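Local structure of peptidoglycan hydrolase FlgJ (Sphingomonas sp. A1, 2ZYC) at residues A4-T9 and F26-A31. The protein hydrolyses glycosidic bonds of peptidoglycan through this C-terminal glycosidase family 73 domain, probably so that the flagellar rod can be assembled in the periplasm. The protein carries 2 engineered substitutions. Sequence-based numbering, arbitrary orientation. Where two conformers were deposited one is given.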
ATOM      1  N   ALA A   4      14.238   6.010   1.368  1.00 14.69           N
ATOM      2  CA  ALA A   4      13.940   6.316  -0.028  1.00 14.93           C
ATOM      3  C   ALA A   4      12.578   5.774  -0.428  1.00 14.61           C
ATOM      4  O   ALA A   4      11.886   6.388  -1.243  1.00 15.36           O
ATOM      5  CB  ALA A   4      15.017   5.769  -0.949  1.00 15.39           C
ATOM      6  N   PHE A   5      12.202   4.635   0.150  1.00 14.41           N
ATOM      7  CA  PHE A   5      10.864   4.063  -0.075  1.00 14.44           C
ATOM      8  C   PHE A   5       9.774   5.036   0.364  1.00 14.07           C
ATOM      9  O   PHE A   5       8.853   5.338  -0.406  1.00 14.17           O
ATOM     10  CB  PHE A   5      10.696   2.732   0.655  1.00 14.92           C
ATOM     11  CG  PHE A   5       9.342   2.111   0.456  1.00 15.15           C
ATOM     12  CD1 PHE A   5       9.033   1.455  -0.732  1.00 15.84           C
ATOM     13  CD2 PHE A   5       8.374   2.203   1.445  1.00 15.10           C
ATOM     14  CE1 PHE A   5       7.767   0.877  -0.925  1.00 16.22           C
ATOM     15  CE2 PHE A   5       7.114   1.632   1.265  1.00 15.93           C
ATOM     16  CZ  PHE A   5       6.816   0.965   0.073  1.00 16.00           C
ATOM     17  N   VAL A   6       9.896   5.522   1.599  1.00 13.59           N
ATOM     18  CA  VAL A   6       8.996   6.537   2.163  1.00 13.25           C
ATOM     19  C   VAL A   6       8.992   7.821   1.318  1.00 13.27           C
ATOM     20  O   VAL A   6       7.925   8.316   0.951  1.00 12.82           O
ATOM     21  CB  VAL A   6       9.363   6.843   3.636  1.00 12.61           C
ATOM     22  CG1 VAL A   6       8.570   8.035   4.164  1.00 13.32           C
ATOM     23  CG2 VAL A   6       9.124   5.613   4.508  1.00 13.09           C
ATOM     24  N   ASP A   7      10.179   8.343   1.001  1.00 13.53           N
ATOM     25  CA  ASP A   7      10.304   9.560   0.193  1.00 14.91           C
ATOM     26  C   ASP A   7       9.604   9.417  -1.161  1.00 14.84           C
ATOM     27  O   ASP A   7       8.922  10.341  -1.617  1.00 16.21           O
ATOM     28  CB  ASP A   7      11.779   9.931  -0.036  1.00 14.75           C
ATOM     29  CG  ASP A   7      12.519  10.300   1.250  1.00 18.14           C
ATOM     30  OD1 ASP A   7      11.873  10.576   2.287  1.00 15.81           O
ATOM     31  OD2 ASP A   7      13.773  10.279   1.233  1.00 20.61           O
ATOM     32  N   ALA A   8       9.769   8.251  -1.782  1.00 15.24           N
ATOM     33  CA  ALA A   8       9.211   7.947  -3.101  1.00 15.53           C
ATOM     34  C   ALA A   8       7.693   7.780  -3.077  1.00 15.54           C
ATOM     35  O   ALA A   8       6.984   8.272  -3.954  1.00 15.86           O
ATOM     36  CB  ALA A   8       9.862   6.684  -3.654  1.00 16.23           C
ATOM     37  N   THR A   9       7.190   7.092  -2.065  1.00 14.45           N
ATOM     38  CA  THR A   9       5.774   6.760  -2.023  1.00 14.35           C
ATOM     39  C   THR A   9       4.919   7.905  -1.484  1.00 13.68           C
ATOM     40  O   THR A   9       3.743   7.996  -1.816  1.00 13.15           O
ATOM     41  CB  THR A   9       5.517   5.479  -1.205  1.00 14.35           C
ATOM     42  OG1 THR A   9       6.010   5.654   0.124  1.00 15.40           O
ATOM     43  CG2 THR A   9       6.214   4.290  -1.849  1.00 14.62           C
ATOM     44  N   PHE A  26      -1.222   6.300   6.254  1.00 12.16           N
ATOM     45  CA  PHE A  26      -1.904   4.987   6.303  1.00 12.21           C
ATOM     46  C   PHE A  26      -1.521   4.156   5.074  1.00 11.92           C
ATOM     47  O   PHE A  26      -1.287   2.945   5.178  1.00 12.48           O
ATOM     48  CB  PHE A  26      -3.434   5.128   6.344  1.00 12.33           C
ATOM     49  CG  PHE A  26      -3.994   5.543   7.686  1.00 12.86           C
ATOM     50  CD1 PHE A  26      -3.186   6.085   8.681  1.00 14.78           C
ATOM     51  CD2 PHE A  26      -5.361   5.413   7.935  1.00 13.52           C
ATOM     52  CE1 PHE A  26      -3.721   6.467   9.913  1.00 14.46           C
ATOM     53  CE2 PHE A  26      -5.904   5.809   9.158  1.00 13.79           C
ATOM     54  CZ  PHE A  26      -5.075   6.340  10.143  1.00 14.39           C
ATOM     55  N   LEU A  27      -1.459   4.816   3.920  0.50 11.79           N
ATOM     56  CA  LEU A  27      -1.139   4.144   2.660  0.50 11.42           C
ATOM     57  C   LEU A  27       0.351   3.831   2.527  0.50 11.49           C
ATOM     58  O   LEU A  27       0.726   2.795   1.969  0.50 11.30           O
ATOM     59  CB  LEU A  27      -1.637   4.969   1.466  0.50 11.32           C
ATOM     60  CG  LEU A  27      -3.155   5.194   1.402  0.50 11.24           C
ATOM     61  CD1 LEU A  27      -3.508   5.992   0.169  0.50 10.96           C
ATOM     62  CD2 LEU A  27      -3.930   3.875   1.418  0.50 10.54           C
ATOM     63  N   VAL A  28       1.194   4.728   3.038  1.00 11.22           N
ATOM     64  CA  VAL A  28       2.642   4.483   3.110  1.00 11.38           C
ATOM     65  C   VAL A  28       2.915   3.261   3.988  1.00 11.39           C
ATOM     66  O   VAL A  28       3.700   2.382   3.618  1.00 11.18           O
ATOM     67  CB  VAL A  28       3.416   5.704   3.667  1.00 11.49           C
ATOM     68  CG1 VAL A  28       4.911   5.360   3.852  1.00 11.49           C
ATOM     69  CG2 VAL A  28       3.243   6.926   2.743  1.00 11.13           C
ATOM     70  N   ALA A  29       2.249   3.213   5.143  1.00 11.58           N
ATOM     71  CA  ALA A  29       2.385   2.094   6.070  1.00 11.62           C
ATOM     72  C   ALA A  29       1.978   0.795   5.405  1.00 12.21           C
ATOM     73  O   ALA A  29       2.693  -0.209   5.496  1.00 12.30           O
ATOM     74  CB  ALA A  29       1.562   2.329   7.326  1.00 12.53           C
ATOM     75  N   GLN A  30       0.843   0.822   4.712  1.00 11.83           N
ATOM     76  CA  GLN A  30       0.334  -0.390   4.083  1.00 12.12           C
ATOM     77  C   GLN A  30       1.299  -0.934   3.027  1.00 12.33           C
ATOM     78  O   GLN A  30       1.577  -2.146   2.990  1.00 12.35           O
ATOM     79  CB  GLN A  30      -1.049  -0.166   3.489  1.00 12.20           C
ATOM     80  CG  GLN A  30      -1.719  -1.490   3.101  1.00 12.99           C
ATOM     81  CD  GLN A  30      -3.029  -1.302   2.385  1.00 13.84           C
ATOM     82  OE1 GLN A  30      -3.449  -0.176   2.115  1.00 13.70           O
ATOM     83  NE2 GLN A  30      -3.694  -2.415   2.069  1.00 16.23           N
ATOM     84  N   ALA A  31       1.813  -0.035   2.193  1.00 12.40           N
ATOM     85  CA  ALA A  31       2.787  -0.396   1.158  1.00 12.33           C
ATOM     86  C   ALA A  31       4.074  -0.952   1.785  1.00 12.63           C
ATOM     87  O   ALA A  31       4.640  -1.926   1.284  1.00 12.95           O
ATOM     88  CB  ALA A  31       3.084   0.797   0.284  1.00 12.40           C
TER
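Phe5 reaches Ala31 between two consecutive helices, 3-20 and 24-35, a helical hairpin with steeply inclined arms in the largely α-helical, lysozyme-like domain of this family 73 hydrolase. The short segment axes lie 10.3 Å apart at 133°, a spacing bridged mainly by side chains of helix 3-20. Contact is tightest where the Phe5 ring, its CG anti to the backbone N (chi1 180°), brings CZ within 3.7 Å of Ala31 CB. Here the ring meets its partner edge-on and also lies against the Ala31 backbone; alanine suits the spot because its lone methyl lets the long aromatic come close to the helix. Beside it, both methyls of the branched Val28 lie against Thr9 OG1, CG1 at 3.9 Å and CG2 at 4.0 Å, in van der Waals contact. The looser margin is Val6, whose CG2 stays 4.3 Å from Val28 CG1; beyond these valines Leu149 and Leu153 of helix 147-156 complete the packing, while Asp7 and Ala8 occupy the more exposed side of their helix. Threonine fits this buried interface because its hydroxyl is satisfied within its own helix and its methyl covers one face of the Phe5 ring. An alanine here would lack OG1 and CG2, and would probably leave the Val28 methyls without their neighbour and the ring less firmly held. Phe5 O accepts from both Thr9 N and Thr9 OG1, which approach from opposite faces of the carbonyl plane, the hydroxyl at 2.9 Å.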